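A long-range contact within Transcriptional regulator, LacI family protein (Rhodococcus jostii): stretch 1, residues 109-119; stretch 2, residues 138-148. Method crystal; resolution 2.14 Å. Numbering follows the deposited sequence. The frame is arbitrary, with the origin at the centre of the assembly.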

ATOM      1  N   ASP B 109     -16.335  14.848  -7.367  1.00 25.74           N
ATOM      2  CA  ASP B 109     -17.716  15.109  -6.985  1.00 27.20           C
ATOM      3  C   ASP B 109     -18.245  13.846  -6.294  1.00 26.12           C
ATOM      4  O   ASP B 109     -18.896  13.016  -6.927  1.00 26.65           O
ATOM      5  CB  ASP B 109     -18.554  15.414  -8.230  1.00 28.37           C
ATOM      6  CG  ASP B 109     -19.908  16.023  -7.890  1.00 31.79           C
ATOM      7  OD1 ASP B 109     -20.538  15.583  -6.901  1.00 31.22           O
ATOM      8  OD2 ASP B 109     -20.338  16.938  -8.625  1.00 32.13           O
ATOM      9  N   ASP B 110     -17.946  13.713  -5.002  1.00 26.18           N
ATOM     10  CA  ASP B 110     -18.360  12.557  -4.207  1.00 24.89           C
ATOM     11  C   ASP B 110     -19.848  12.240  -4.264  1.00 24.87           C
ATOM     12  O   ASP B 110     -20.225  11.071  -4.338  1.00 23.91           O
ATOM     13  CB  ASP B 110     -17.926  12.724  -2.739  1.00 26.59           C
ATOM     14  CG  ASP B 110     -16.410  12.644  -2.562  1.00 29.13           C
ATOM     15  OD1 ASP B 110     -15.782  11.753  -3.176  1.00 28.54           O
ATOM     16  OD2 ASP B 110     -15.846  13.462  -1.801  1.00 30.90           O
ATOM     17  N   VAL B 111     -20.691  13.269  -4.202  1.00 24.49           N
ATOM     18  CA  VAL B 111     -22.139  13.056  -4.273  1.00 24.46           C
ATOM     19  C   VAL B 111     -22.437  12.396  -5.611  1.00 24.40           C
ATOM     20  O   VAL B 111     -23.093  11.361  -5.672  1.00 24.47           O
ATOM     21  CB  VAL B 111     -22.925  14.398  -4.180  1.00 25.79           C
ATOM     22  CG1 VAL B 111     -24.404  14.172  -4.476  1.00 26.09           C
ATOM     23  CG2 VAL B 111     -22.763  14.998  -2.795  1.00 24.46           C
ATOM     24  N   ALA B 112     -21.927  12.995  -6.685  1.00 24.62           N
ATOM     25  CA  ALA B 112     -22.134  12.460  -8.029  1.00 23.82           C
ATOM     26  C   ALA B 112     -21.579  11.048  -8.157  1.00 22.90           C
ATOM     27  O   ALA B 112     -22.195  10.184  -8.776  1.00 23.30           O
ATOM     28  CB  ALA B 112     -21.470  13.372  -9.066  1.00 24.09           C
ATOM     29  N   GLY B 113     -20.409  10.816  -7.568  1.00 23.11           N
ATOM     30  CA  GLY B 113     -19.789   9.504  -7.653  1.00 20.31           C
ATOM     31  C   GLY B 113     -20.615   8.377  -7.070  1.00 21.00           C
ATOM     32  O   GLY B 113     -20.833   7.341  -7.715  1.00 18.57           O
ATOM     33  N   ILE B 114     -21.088   8.569  -5.845  1.00 20.82           N
ATOM     34  CA  ILE B 114     -21.869   7.530  -5.202  1.00 21.53           C
ATOM     35  C   ILE B 114     -23.218   7.385  -5.896  1.00 21.17           C
ATOM     36  O   ILE B 114     -23.771   6.286  -5.957  1.00 22.02           O
ATOM     37  CB  ILE B 114     -22.005   7.799  -3.669  1.00 23.26           C
ATOM     38  CG1 ILE B 114     -22.511   6.541  -2.968  1.00 26.56           C
ATOM     39  CG2 ILE B 114     -22.923   8.973  -3.407  1.00 24.13           C
ATOM     40  CD1 ILE B 114     -21.903   6.329  -1.600  1.00 30.12           C
ATOM     41  N   THR B 115     -23.739   8.480  -6.453  1.00 20.90           N
ATOM     42  CA  THR B 115     -25.011   8.405  -7.171  1.00 20.46           C
ATOM     43  C   THR B 115     -24.842   7.450  -8.360  1.00 21.39           C
ATOM     44  O   THR B 115     -25.753   6.686  -8.683  1.00 22.56           O
ATOM     45  CB  THR B 115     -25.474   9.798  -7.683  1.00 18.96           C
ATOM     46  OG1 THR B 115     -25.570  10.704  -6.583  1.00 22.77           O
ATOM     47  CG2 THR B 115     -26.837   9.706  -8.340  1.00 19.53           C
ATOM     48  N   LEU B 116     -23.673   7.490  -9.007  1.00 21.49           N
ATOM     49  CA  LEU B 116     -23.397   6.590 -10.137  1.00 20.92           C
ATOM     50  C   LEU B 116     -23.439   5.141  -9.653  1.00 21.24           C
ATOM     51  O   LEU B 116     -24.001   4.268 -10.315  1.00 19.70           O
ATOM     52  CB  LEU B 116     -22.010   6.872 -10.738  1.00 22.76           C
ATOM     53  CG  LEU B 116     -21.805   8.197 -11.475  1.00 25.00           C
ATOM     54  CD1 LEU B 116     -20.335   8.351 -11.844  1.00 24.47           C
ATOM     55  CD2 LEU B 116     -22.692   8.242 -12.724  1.00 23.30           C
ATOM     56  N   ALA B 117     -22.820   4.896  -8.501  1.00 20.29           N
ATOM     57  CA  ALA B 117     -22.795   3.562  -7.904  1.00 19.91           C
ATOM     58  C   ALA B 117     -24.230   3.093  -7.660  1.00 18.95           C
ATOM     59  O   ALA B 117     -24.594   1.984  -8.032  1.00 19.69           O
ATOM     60  CB  ALA B 117     -22.006   3.589  -6.578  1.00 19.16           C
ATOM     61  N   VAL B 118     -25.043   3.942  -7.032  1.00 20.45           N
ATOM     62  CA  VAL B 118     -26.440   3.595  -6.757  1.00 21.41           C
ATOM     63  C   VAL B 118     -27.249   3.403  -8.037  1.00 21.70           C
ATOM     64  O   VAL B 118     -27.983   2.429  -8.160  1.00 22.92           O
ATOM     65  CB  VAL B 118     -27.147   4.663  -5.879  1.00 20.59           C
ATOM     66  CG1 VAL B 118     -28.662   4.396  -5.850  1.00 22.21           C
ATOM     67  CG2 VAL B 118     -26.596   4.615  -4.452  1.00 21.35           C
ATOM     68  N   ASP B 119     -27.114   4.323  -8.990  1.00 23.52           N
ATOM     69  CA  ASP B 119     -27.849   4.191 -10.249  1.00 24.82           C
ATOM     70  C   ASP B 119     -27.511   2.854 -10.911  1.00 25.08           C
ATOM     71  O   ASP B 119     -28.395   2.144 -11.391  1.00 26.64           O
ATOM     72  CB  ASP B 119     -27.510   5.336 -11.205  1.00 26.15           C
ATOM     73  CG  ASP B 119     -28.024   6.677 -10.718  1.00 27.65           C
ATOM     74  OD1 ASP B 119     -28.902   6.701  -9.832  1.00 28.63           O
ATOM     75  OD2 ASP B 119     -27.555   7.715 -11.232  1.00 32.99           O
ATOM     76  N   PRO B 138     -12.130  12.345   4.987  1.00 29.04           N
ATOM     77  CA  PRO B 138     -12.501  13.237   3.886  1.00 27.58           C
ATOM     78  C   PRO B 138     -13.346  12.453   2.891  1.00 27.53           C
ATOM     79  O   PRO B 138     -12.980  11.338   2.497  1.00 26.09           O
ATOM     80  CB  PRO B 138     -11.152  13.633   3.305  1.00 28.40           C
ATOM     81  CG  PRO B 138     -10.287  13.702   4.538  1.00 29.89           C
ATOM     82  CD  PRO B 138     -10.693  12.458   5.300  1.00 27.79           C
ATOM     83  N   GLY B 139     -14.483  13.020   2.504  1.00 26.31           N
ATOM     84  CA  GLY B 139     -15.347  12.346   1.554  1.00 25.82           C
ATOM     85  C   GLY B 139     -16.448  11.553   2.225  1.00 25.70           C
ATOM     86  O   GLY B 139     -17.459  11.232   1.602  1.00 25.88           O
ATOM     87  N   GLY B 140     -16.262  11.244   3.501  1.00 25.29           N
ATOM     88  CA  GLY B 140     -17.262  10.478   4.225  1.00 25.65           C
ATOM     89  C   GLY B 140     -18.664  11.069   4.221  1.00 25.62           C
ATOM     90  O   GLY B 140     -19.605  10.455   3.712  1.00 24.82           O
ATOM     91  N   ALA B 141     -18.816  12.264   4.784  1.00 25.93           N
ATOM     92  CA  ALA B 141     -20.125  12.895   4.849  1.00 25.68           C
ATOM     93  C   ALA B 141     -20.790  13.012   3.476  1.00 26.37           C
ATOM     94  O   ALA B 141     -21.958  12.660   3.321  1.00 26.68           O
ATOM     95  CB  ALA B 141     -20.010  14.265   5.508  1.00 25.34           C
ATOM     96  N   ASP B 142     -20.056  13.488   2.477  1.00 27.34           N
ATOM     97  CA  ASP B 142     -20.632  13.637   1.135  1.00 28.66           C
ATOM     98  C   ASP B 142     -21.116  12.326   0.520  1.00 27.26           C
ATOM     99  O   ASP B 142     -22.211  12.265  -0.036  1.00 26.99           O
ATOM    100  CB  ASP B 142     -19.627  14.299   0.183  1.00 32.57           C
ATOM    101  CG  ASP B 142     -19.589  15.811   0.331  1.00 34.94           C
ATOM    102  OD1 ASP B 142     -20.179  16.327   1.301  1.00 36.22           O
ATOM    103  OD2 ASP B 142     -18.966  16.484  -0.521  1.00 36.54           O
ATOM    104  N   ARG B 143     -20.311  11.273   0.604  1.00 25.15           N
ATOM    105  CA  ARG B 143     -20.748  10.013   0.024  1.00 24.99           C
ATOM    106  C   ARG B 143     -21.922   9.441   0.797  1.00 22.35           C
ATOM    107  O   ARG B 143     -22.761   8.751   0.226  1.00 22.94           O
ATOM    108  CB  ARG B 143     -19.599   9.003  -0.046  1.00 24.58           C
ATOM    109  CG  ARG B 143     -18.605   9.340  -1.126  1.00 27.20           C
ATOM    110  CD  ARG B 143     -17.393   8.431  -1.107  1.00 29.35           C
ATOM    111  NE  ARG B 143     -16.300   9.049  -1.848  1.00 29.28           N
ATOM    112  CZ  ARG B 143     -15.040   8.637  -1.815  1.00 29.02           C
ATOM    113  NH1 ARG B 143     -14.694   7.589  -1.077  1.00 26.83           N
ATOM    114  NH2 ARG B 143     -14.125   9.290  -2.514  1.00 31.23           N
ATOM    115  N   ARG B 144     -21.986   9.727   2.090  1.00 21.57           N
ATOM    116  CA  ARG B 144     -23.105   9.236   2.893  1.00 23.39           C
ATOM    117  C   ARG B 144     -24.383   9.986   2.488  1.00 22.68           C
ATOM    118  O   ARG B 144     -25.414   9.373   2.237  1.00 20.22           O
ATOM    119  CB  ARG B 144     -22.828   9.429   4.387  1.00 24.03           C
ATOM    120  CG  ARG B 144     -23.931   8.888   5.289  1.00 26.44           C
ATOM    121  CD  ARG B 144     -23.695   9.253   6.746  1.00 27.75           C
ATOM    122  NE  ARG B 144     -24.927   9.121   7.519  1.00 33.49           N
ATOM    123  CZ  ARG B 144     -25.252   8.064   8.257  1.00 37.15           C
ATOM    124  NH1 ARG B 144     -24.424   7.026   8.343  1.00 37.13           N
ATOM    125  NH2 ARG B 144     -26.420   8.035   8.894  1.00 37.85           N
ATOM    126  N   ALA B 145     -24.307  11.311   2.405  1.00 23.37           N
ATOM    127  CA  ALA B 145     -25.467  12.109   2.011  1.00 24.50           C
ATOM    128  C   ALA B 145     -25.840  11.781   0.567  1.00 24.75           C
ATOM    129  O   ALA B 145     -27.009  11.624   0.232  1.00 24.33           O
ATOM    130  CB  ALA B 145     -25.156  13.586   2.146  1.00 26.29           C
ATOM    131  N   GLY B 146     -24.835  11.678  -0.291  1.00 23.64           N
ATOM    132  CA  GLY B 146     -25.116  11.344  -1.668  1.00 21.39           C
ATOM    133  C   GLY B 146     -25.801   9.997  -1.780  1.00 21.17           C
ATOM    134  O   GLY B 146     -26.708   9.831  -2.596  1.00 21.75           O
ATOM    135  N   PHE B 147     -25.372   9.028  -0.971  1.00 19.54           N
ATOM    136  CA  PHE B 147     -25.967   7.686  -1.004  1.00 19.82           C
ATOM    137  C   PHE B 147     -27.445   7.701  -0.607  1.00 20.09           C
ATOM    138  O   PHE B 147     -28.286   7.088  -1.266  1.00 21.84           O
ATOM    139  CB  PHE B 147     -25.223   6.730  -0.056  1.00 18.23           C
ATOM    140  CG  PHE B 147     -25.857   5.373   0.048  1.00 17.90           C
ATOM    141  CD1 PHE B 147     -25.742   4.454  -0.992  1.00 16.63           C
ATOM    142  CD2 PHE B 147     -26.627   5.033   1.156  1.00 16.31           C
ATOM    143  CE1 PHE B 147     -26.393   3.215  -0.933  1.00 17.45           C
ATOM    144  CE2 PHE B 147     -27.282   3.800   1.224  1.00 15.99           C
ATOM    145  CZ  PHE B 147     -27.167   2.892   0.180  1.00 18.14           C
ATOM    146  N   LEU B 148     -27.745   8.375   0.496  1.00 20.94           N
ATOM    147  CA  LEU B 148     -29.114   8.463   0.984  1.00 22.80           C
ATOM    148  C   LEU B 148     -29.998   9.227  -0.007  1.00 23.33           C
ATOM    149  O   LEU B 148     -31.150   8.865  -0.232  1.00 24.13           O
ATOM    150  CB  LEU B 148     -29.126   9.147   2.358  1.00 22.55           C
ATOM    151  CG  LEU B 148     -28.485   8.317   3.477  1.00 22.41           C
ATOM    152  CD1 LEU B 148     -28.321   9.146   4.748  1.00 22.77           C
ATOM    153  CD2 LEU B 148     -29.350   7.102   3.735  1.00 23.09           C
TER
HETATM  154  O   HOH W   1     -16.492  16.017  -0.234  1.00 43.56           O
HETATM  155  O   HOH W   2     -19.280  16.221  -3.527  1.00 34.62           O
HETATM  156  O   HOH W   3     -27.446  11.679  -4.867  1.00 31.16           O

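The helices formed by residues 110-119 and 140-148 pack with their axes 7.8 Å apart at closest approach and their N-to-C directions 45° apart, burying 481 Å² between the two stretches. Gly139 occupies the N-cap position of the second helix. Its backbone angles (phi 95°, psi -19°) call for glycine, since a CB would be jammed against the preceding carbonyl oxygen, and its CA lies 3.6 Å from Asp110 OD2.

One turn on, Asp142 points toward the first helix, and its CB rests 3.7 Å from Asp110 CB. The two carboxylates approach to 4.5 Å between Asp142 OD2 and Asp110 OD2, a like-charge pairing. Water 1 lies within reach of both, 2.5 Å from Asp142 OD2 and 3.1 Å from Asp110 OD2. Water 2 also donates to Asp142 OD2 (3.0 Å).

Arg143 supplies the salt bridge. Its CA-to-CB bond points sideways, but the extended chain (chi2 and chi3 both t) carries the guanidinium to buried Asp110, which meets it at the edge, near its plane. Both Arg143 NH2 (3.0 Å) and Arg143 NE (3.1 Å) donate to Asp110 OD1, so one carboxylate oxygen receives two hydrogen bonds. The Arg143 backbone packs as well, with its O 3.2 Å from Ile114 CD1.

Gly146 marks the tightest backbone approach, its CA 4.3 Å from Val111 CA. A CB here would point toward the first helix and clash with Ile114 CG2 and Val111 CA; without one, Ile114 CG2 settles 3.5 Å from Gly146 C. Water 3 links the helices alongside, donating to Gly146 O (3.0 Å) and Thr115 OG1 (2.7 Å).

Phe147 closes the contact with apolar packing: its CB lies 3.7 Å from Ile114 CD1, and its CD1 lies 3.6 Å from Val118 CG2, with both aliphatic side chains approaching the ring obliquely.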